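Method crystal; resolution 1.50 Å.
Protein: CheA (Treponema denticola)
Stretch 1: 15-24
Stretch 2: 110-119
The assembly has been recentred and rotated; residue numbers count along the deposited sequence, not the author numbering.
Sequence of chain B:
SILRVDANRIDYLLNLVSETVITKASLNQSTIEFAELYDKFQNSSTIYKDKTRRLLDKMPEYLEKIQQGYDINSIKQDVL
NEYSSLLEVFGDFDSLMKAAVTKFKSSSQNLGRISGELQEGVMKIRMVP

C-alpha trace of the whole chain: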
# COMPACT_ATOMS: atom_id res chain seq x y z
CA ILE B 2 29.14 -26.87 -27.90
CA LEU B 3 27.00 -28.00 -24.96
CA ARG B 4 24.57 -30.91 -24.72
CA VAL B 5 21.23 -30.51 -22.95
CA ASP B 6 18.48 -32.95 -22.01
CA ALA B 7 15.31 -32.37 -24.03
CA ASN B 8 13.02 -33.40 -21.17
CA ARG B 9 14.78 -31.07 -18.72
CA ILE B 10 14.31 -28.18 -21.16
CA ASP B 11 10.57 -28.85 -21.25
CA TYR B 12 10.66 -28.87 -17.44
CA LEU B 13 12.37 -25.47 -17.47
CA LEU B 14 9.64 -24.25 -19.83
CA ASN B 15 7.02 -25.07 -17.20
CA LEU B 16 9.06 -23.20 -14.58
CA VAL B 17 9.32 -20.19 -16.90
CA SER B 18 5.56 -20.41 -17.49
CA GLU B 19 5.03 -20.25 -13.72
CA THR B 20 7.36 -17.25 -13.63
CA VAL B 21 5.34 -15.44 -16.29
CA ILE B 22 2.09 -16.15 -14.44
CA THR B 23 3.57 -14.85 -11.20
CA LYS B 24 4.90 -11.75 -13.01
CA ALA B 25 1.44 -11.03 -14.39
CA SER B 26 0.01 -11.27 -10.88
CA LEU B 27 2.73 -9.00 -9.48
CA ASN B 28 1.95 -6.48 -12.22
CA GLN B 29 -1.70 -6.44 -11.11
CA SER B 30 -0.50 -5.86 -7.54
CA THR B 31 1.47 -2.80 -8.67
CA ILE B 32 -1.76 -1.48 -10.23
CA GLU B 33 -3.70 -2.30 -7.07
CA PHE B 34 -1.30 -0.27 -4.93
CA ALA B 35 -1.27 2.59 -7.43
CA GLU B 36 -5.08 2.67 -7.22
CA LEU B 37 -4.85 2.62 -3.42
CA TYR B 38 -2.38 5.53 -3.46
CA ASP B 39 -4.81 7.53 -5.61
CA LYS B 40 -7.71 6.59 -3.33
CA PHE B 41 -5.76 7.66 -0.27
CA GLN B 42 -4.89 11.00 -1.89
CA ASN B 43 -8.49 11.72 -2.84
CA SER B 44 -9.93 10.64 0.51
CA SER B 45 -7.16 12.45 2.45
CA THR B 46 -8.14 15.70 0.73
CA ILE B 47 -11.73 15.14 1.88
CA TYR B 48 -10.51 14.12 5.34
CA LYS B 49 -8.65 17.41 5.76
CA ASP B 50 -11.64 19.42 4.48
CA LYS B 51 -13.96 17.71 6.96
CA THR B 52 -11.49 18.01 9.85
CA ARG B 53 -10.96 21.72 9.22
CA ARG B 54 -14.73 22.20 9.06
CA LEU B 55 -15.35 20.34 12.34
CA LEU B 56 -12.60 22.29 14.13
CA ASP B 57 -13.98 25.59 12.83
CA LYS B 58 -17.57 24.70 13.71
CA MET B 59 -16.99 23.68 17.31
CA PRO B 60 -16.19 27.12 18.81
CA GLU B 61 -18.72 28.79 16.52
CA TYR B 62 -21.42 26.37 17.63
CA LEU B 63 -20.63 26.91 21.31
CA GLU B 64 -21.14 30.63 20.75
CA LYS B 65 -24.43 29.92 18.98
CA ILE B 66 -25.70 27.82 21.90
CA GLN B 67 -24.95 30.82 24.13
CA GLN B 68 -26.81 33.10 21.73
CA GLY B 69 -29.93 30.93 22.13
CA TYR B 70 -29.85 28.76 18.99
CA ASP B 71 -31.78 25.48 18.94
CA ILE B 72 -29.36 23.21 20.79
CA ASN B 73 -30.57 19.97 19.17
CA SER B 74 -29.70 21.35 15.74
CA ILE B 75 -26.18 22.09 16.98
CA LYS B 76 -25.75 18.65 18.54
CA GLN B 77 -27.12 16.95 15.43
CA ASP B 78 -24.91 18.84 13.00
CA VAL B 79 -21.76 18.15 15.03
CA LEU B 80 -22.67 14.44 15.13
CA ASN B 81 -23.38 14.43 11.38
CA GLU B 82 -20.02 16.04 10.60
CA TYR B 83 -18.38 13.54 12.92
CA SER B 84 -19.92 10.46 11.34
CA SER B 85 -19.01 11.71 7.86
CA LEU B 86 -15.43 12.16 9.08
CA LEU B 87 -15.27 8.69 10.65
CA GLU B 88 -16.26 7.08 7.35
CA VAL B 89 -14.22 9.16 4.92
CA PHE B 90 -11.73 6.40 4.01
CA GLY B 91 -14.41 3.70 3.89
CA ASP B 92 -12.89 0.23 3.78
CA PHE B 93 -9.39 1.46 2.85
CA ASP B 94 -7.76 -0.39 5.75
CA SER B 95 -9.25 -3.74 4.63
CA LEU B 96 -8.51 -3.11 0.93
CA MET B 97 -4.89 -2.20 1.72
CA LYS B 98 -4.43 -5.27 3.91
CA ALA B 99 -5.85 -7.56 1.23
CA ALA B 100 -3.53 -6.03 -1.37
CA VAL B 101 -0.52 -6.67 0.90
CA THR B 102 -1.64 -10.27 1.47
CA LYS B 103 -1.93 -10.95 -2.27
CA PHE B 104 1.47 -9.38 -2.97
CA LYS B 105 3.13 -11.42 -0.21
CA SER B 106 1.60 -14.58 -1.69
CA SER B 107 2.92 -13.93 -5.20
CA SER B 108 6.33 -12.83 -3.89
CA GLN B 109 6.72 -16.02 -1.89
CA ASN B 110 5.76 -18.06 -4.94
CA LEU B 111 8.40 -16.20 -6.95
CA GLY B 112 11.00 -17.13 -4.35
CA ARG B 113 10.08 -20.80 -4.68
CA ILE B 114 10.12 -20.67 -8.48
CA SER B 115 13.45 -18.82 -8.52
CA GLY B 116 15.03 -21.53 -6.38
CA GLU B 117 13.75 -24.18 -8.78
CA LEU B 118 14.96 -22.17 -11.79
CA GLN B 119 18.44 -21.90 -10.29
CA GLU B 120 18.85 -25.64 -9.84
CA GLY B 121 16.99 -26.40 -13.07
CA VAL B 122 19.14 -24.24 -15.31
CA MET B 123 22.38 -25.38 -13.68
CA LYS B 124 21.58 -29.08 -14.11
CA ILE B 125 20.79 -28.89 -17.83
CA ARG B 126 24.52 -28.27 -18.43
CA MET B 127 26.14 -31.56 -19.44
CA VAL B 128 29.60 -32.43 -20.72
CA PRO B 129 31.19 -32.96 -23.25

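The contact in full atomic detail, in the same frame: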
# COMPACT_ATOMS: atom_id res chain seq x y z
N ASN B 15 8.12 -25.16 -18.16
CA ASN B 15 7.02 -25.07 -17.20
C ASN B 15 7.37 -24.16 -16.04
O ASN B 15 6.49 -23.49 -15.49
CB ASN B 15 6.63 -26.46 -16.71
CG ASN B 15 5.70 -27.17 -17.68
OD1 ASN B 15 5.49 -26.71 -18.80
ND2 ASN B 15 5.14 -28.30 -17.25
N LEU B 16 8.64 -24.15 -15.62
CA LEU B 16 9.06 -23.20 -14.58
C LEU B 16 9.00 -21.77 -15.09
O LEU B 16 8.60 -20.86 -14.36
CB LEU B 16 10.47 -23.54 -14.10
CG LEU B 16 10.56 -24.63 -13.03
CD1 LEU B 16 12.01 -24.89 -12.64
CD2 LEU B 16 9.74 -24.26 -11.81
N VAL B 17 9.38 -21.54 -16.36
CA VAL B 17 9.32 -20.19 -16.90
C VAL B 17 7.86 -19.77 -17.07
O VAL B 17 7.50 -18.61 -16.84
CB VAL B 17 10.10 -20.10 -18.23
CG1 VAL B 17 9.88 -18.75 -18.89
CG2 VAL B 17 11.58 -20.36 -18.00
N SER B 18 6.99 -20.71 -17.43
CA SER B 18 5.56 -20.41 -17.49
C SER B 18 5.03 -19.97 -16.13
O SER B 18 4.27 -19.00 -16.04
CB SER B 18 4.79 -21.64 -18.00
OG SER B 18 3.40 -21.43 -17.91
N GLU B 19 5.42 -20.67 -15.06
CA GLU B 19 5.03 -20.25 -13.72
C GLU B 19 5.57 -18.87 -13.39
O GLU B 19 4.92 -18.10 -12.66
CB GLU B 19 5.53 -21.25 -12.68
CG GLU B 19 4.79 -22.57 -12.59
CD GLU B 19 5.25 -23.37 -11.38
OE1 GLU B 19 4.76 -23.07 -10.26
OE2 GLU B 19 6.10 -24.27 -11.54
N THR B 20 6.78 -18.56 -13.86
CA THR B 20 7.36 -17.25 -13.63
C THR B 20 6.55 -16.17 -14.30
O THR B 20 6.29 -15.11 -13.71
CB THR B 20 8.81 -17.21 -14.14
OG1 THR B 20 9.57 -18.26 -13.53
CG2 THR B 20 9.46 -15.88 -13.81
N VAL B 21 6.12 -16.42 -15.54
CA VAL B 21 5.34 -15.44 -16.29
C VAL B 21 3.98 -15.21 -15.64
O VAL B 21 3.49 -14.08 -15.58
CB VAL B 21 5.20 -15.90 -17.76
CG1 VAL B 21 4.16 -15.05 -18.48
CG2 VAL B 21 6.55 -15.83 -18.47
N ILE B 22 3.37 -16.28 -15.12
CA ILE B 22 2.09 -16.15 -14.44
C ILE B 22 2.26 -15.32 -13.18
O ILE B 22 1.47 -14.40 -12.90
CB ILE B 22 1.52 -17.54 -14.10
CG1 ILE B 22 1.18 -18.30 -15.38
CG2 ILE B 22 0.32 -17.41 -13.16
CD1 ILE B 22 0.83 -19.76 -15.14
N THR B 23 3.31 -15.61 -12.41
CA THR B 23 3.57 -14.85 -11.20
C THR B 23 3.86 -13.39 -11.53
O THR B 23 3.36 -12.48 -10.84
CB THR B 23 4.73 -15.51 -10.45
OG1 THR B 23 4.36 -16.85 -10.09
CG2 THR B 23 5.05 -14.75 -9.19
N LYS B 24 4.65 -13.13 -12.59
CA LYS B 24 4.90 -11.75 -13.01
C LYS B 24 3.61 -11.02 -13.34
O LYS B 24 3.43 -9.86 -12.95
CB LYS B 24 5.85 -11.73 -14.22
CG LYS B 24 6.29 -10.33 -14.66
CD LYS B 24 5.37 -9.67 -15.71
CE LYS B 24 5.55 -8.14 -15.70
NZ LYS B 24 4.67 -7.41 -16.66
N ASN B 110 5.75 -17.11 -3.84
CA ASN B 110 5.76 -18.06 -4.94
C ASN B 110 6.94 -17.80 -5.86
O ASN B 110 7.60 -18.74 -6.32
CB ASN B 110 4.44 -17.98 -5.72
CG ASN B 110 4.18 -19.21 -6.55
OD1 ASN B 110 4.34 -20.34 -6.07
ND2 ASN B 110 3.80 -19.01 -7.80
N LEU B 111 7.25 -16.52 -6.11
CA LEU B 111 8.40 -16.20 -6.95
C LEU B 111 9.69 -16.71 -6.33
O LEU B 111 10.56 -17.21 -7.04
CB LEU B 111 8.47 -14.69 -7.18
CG LEU B 111 9.66 -14.25 -8.04
CD1 LEU B 111 9.56 -14.86 -9.42
CD2 LEU B 111 9.71 -12.75 -8.12
N GLY B 112 9.82 -16.59 -5.00
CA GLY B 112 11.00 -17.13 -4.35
C GLY B 112 11.13 -18.63 -4.55
O GLY B 112 12.23 -19.13 -4.83
N ARG B 113 10.02 -19.36 -4.46
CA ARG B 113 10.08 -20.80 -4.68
C ARG B 113 10.45 -21.12 -6.12
O ARG B 113 11.31 -21.97 -6.38
CB ARG B 113 8.74 -21.45 -4.32
CG ARG B 113 8.75 -22.96 -4.52
CD ARG B 113 7.35 -23.57 -4.48
NE ARG B 113 6.46 -22.98 -5.48
CZ ARG B 113 6.48 -23.27 -6.78
NH1 ARG B 113 7.36 -24.15 -7.25
NH2 ARG B 113 5.62 -22.68 -7.60
N ILE B 114 9.83 -20.42 -7.07
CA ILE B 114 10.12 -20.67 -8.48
C ILE B 114 11.58 -20.34 -8.78
O ILE B 114 12.26 -21.08 -9.50
CB ILE B 114 9.15 -19.87 -9.37
CG1 ILE B 114 7.72 -20.36 -9.18
CG2 ILE B 114 9.55 -19.99 -10.84
CD1 ILE B 114 6.70 -19.33 -9.58
N SER B 115 12.08 -19.23 -8.23
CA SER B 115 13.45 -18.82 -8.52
C SER B 115 14.46 -19.84 -8.01
O SER B 115 15.48 -20.09 -8.66
CB SER B 115 13.73 -17.45 -7.91
OG SER B 115 13.94 -17.54 -6.51
N GLY B 116 14.18 -20.45 -6.85
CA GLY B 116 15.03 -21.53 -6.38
C GLY B 116 15.02 -22.72 -7.32
O GLY B 116 16.07 -23.32 -7.59
N GLU B 117 13.85 -23.08 -7.84
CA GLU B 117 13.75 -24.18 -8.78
C GLU B 117 14.43 -23.84 -10.10
O GLU B 117 15.08 -24.70 -10.71
CB GLU B 117 12.29 -24.55 -9.02
CG GLU B 117 11.62 -25.24 -7.83
CD GLU B 117 10.27 -25.83 -8.20
OE1 GLU B 117 9.39 -25.08 -8.68
OE2 GLU B 117 10.08 -27.05 -8.01
N LEU B 118 14.28 -22.60 -10.57
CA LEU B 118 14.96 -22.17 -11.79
C LEU B 118 16.47 -22.28 -11.64
O LEU B 118 17.17 -22.69 -12.58
CB LEU B 118 14.57 -20.74 -12.15
CG LEU B 118 13.25 -20.49 -12.87
CD1 LEU B 118 12.93 -19.00 -12.81
CD2 LEU B 118 13.29 -20.98 -14.31
N GLN B 119 17.00 -21.89 -10.48
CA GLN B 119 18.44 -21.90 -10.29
C GLN B 119 18.99 -23.31 -10.43
O GLN B 119 19.94 -23.55 -11.18
CB GLN B 119 18.79 -21.31 -8.92
CG GLN B 119 20.26 -21.03 -8.70
CD GLN B 119 20.47 -19.89 -7.74
OE1 GLN B 119 20.55 -18.73 -8.14
NE2 GLN B 119 20.56 -20.20 -6.45
O HOH W 1 3.21 -21.01 -9.64

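Residues 15-24 and 110-119 are both helical, and their axes run nearly antiparallel, at 155° and 9.9 Å at closest approach. The low-numbered end of one segment therefore meets the high-numbered end of the other. Asn 15 makes no contact.

Leu 16 points toward the second helix and is buried there. Its CB lies 3.8 Å from Leu 118 CD2, an apolar contact. Its CD2 comes within 3.3 Å of Glu 117 OE1, so it also packs against the carboxylate. Val 17 points away, yet its CG2 still reaches to 4.1 Å from Leu 118 CD2. Ser 18 takes no part.

Glu 19 carries the charged part of the contact. Its OE1 accepts a hydrogen bond from Arg 113 NH2 at 2.8 Å, within a salt bridge, and lies near the guanidinium plane. Arg 113 is held from its own helix as well. Its NH1 forms a salt bridge with Glu 117 OE1 at 2.7 Å, and its NH2 donates to Asn 110 OD1 at 3.1 Å. The arginine thus ties to both acidic side chains, whose nearest oxygens, Glu 19 OE2 and Glu 117 OE1, are 4.4 Å apart. A water donates to Glu 19 OE1 at 2.7 Å and accepts from Asn 110 ND2 at 2.8 Å, bridging the helices.

Thr 20 OG1 donates to Leu 16 O at 2.9 Å, one turn back. The same OG1 packs 3.2 Å from Ile 114 CG2. Ile 114 is a knob set among Leu 16, Glu 19, Thr 20 and Thr 23.

Val 21 and Ile 22 lie outside the contact. Thr 23 points toward the second helix. Its OG1 donates to Glu 19 O at 2.9 Å and accepts from Asn 110 ND2 at 3.2 Å. Its CG2 packs 4.0 Å from Leu 111 CB. Lys 24 points sideways and makes no contact.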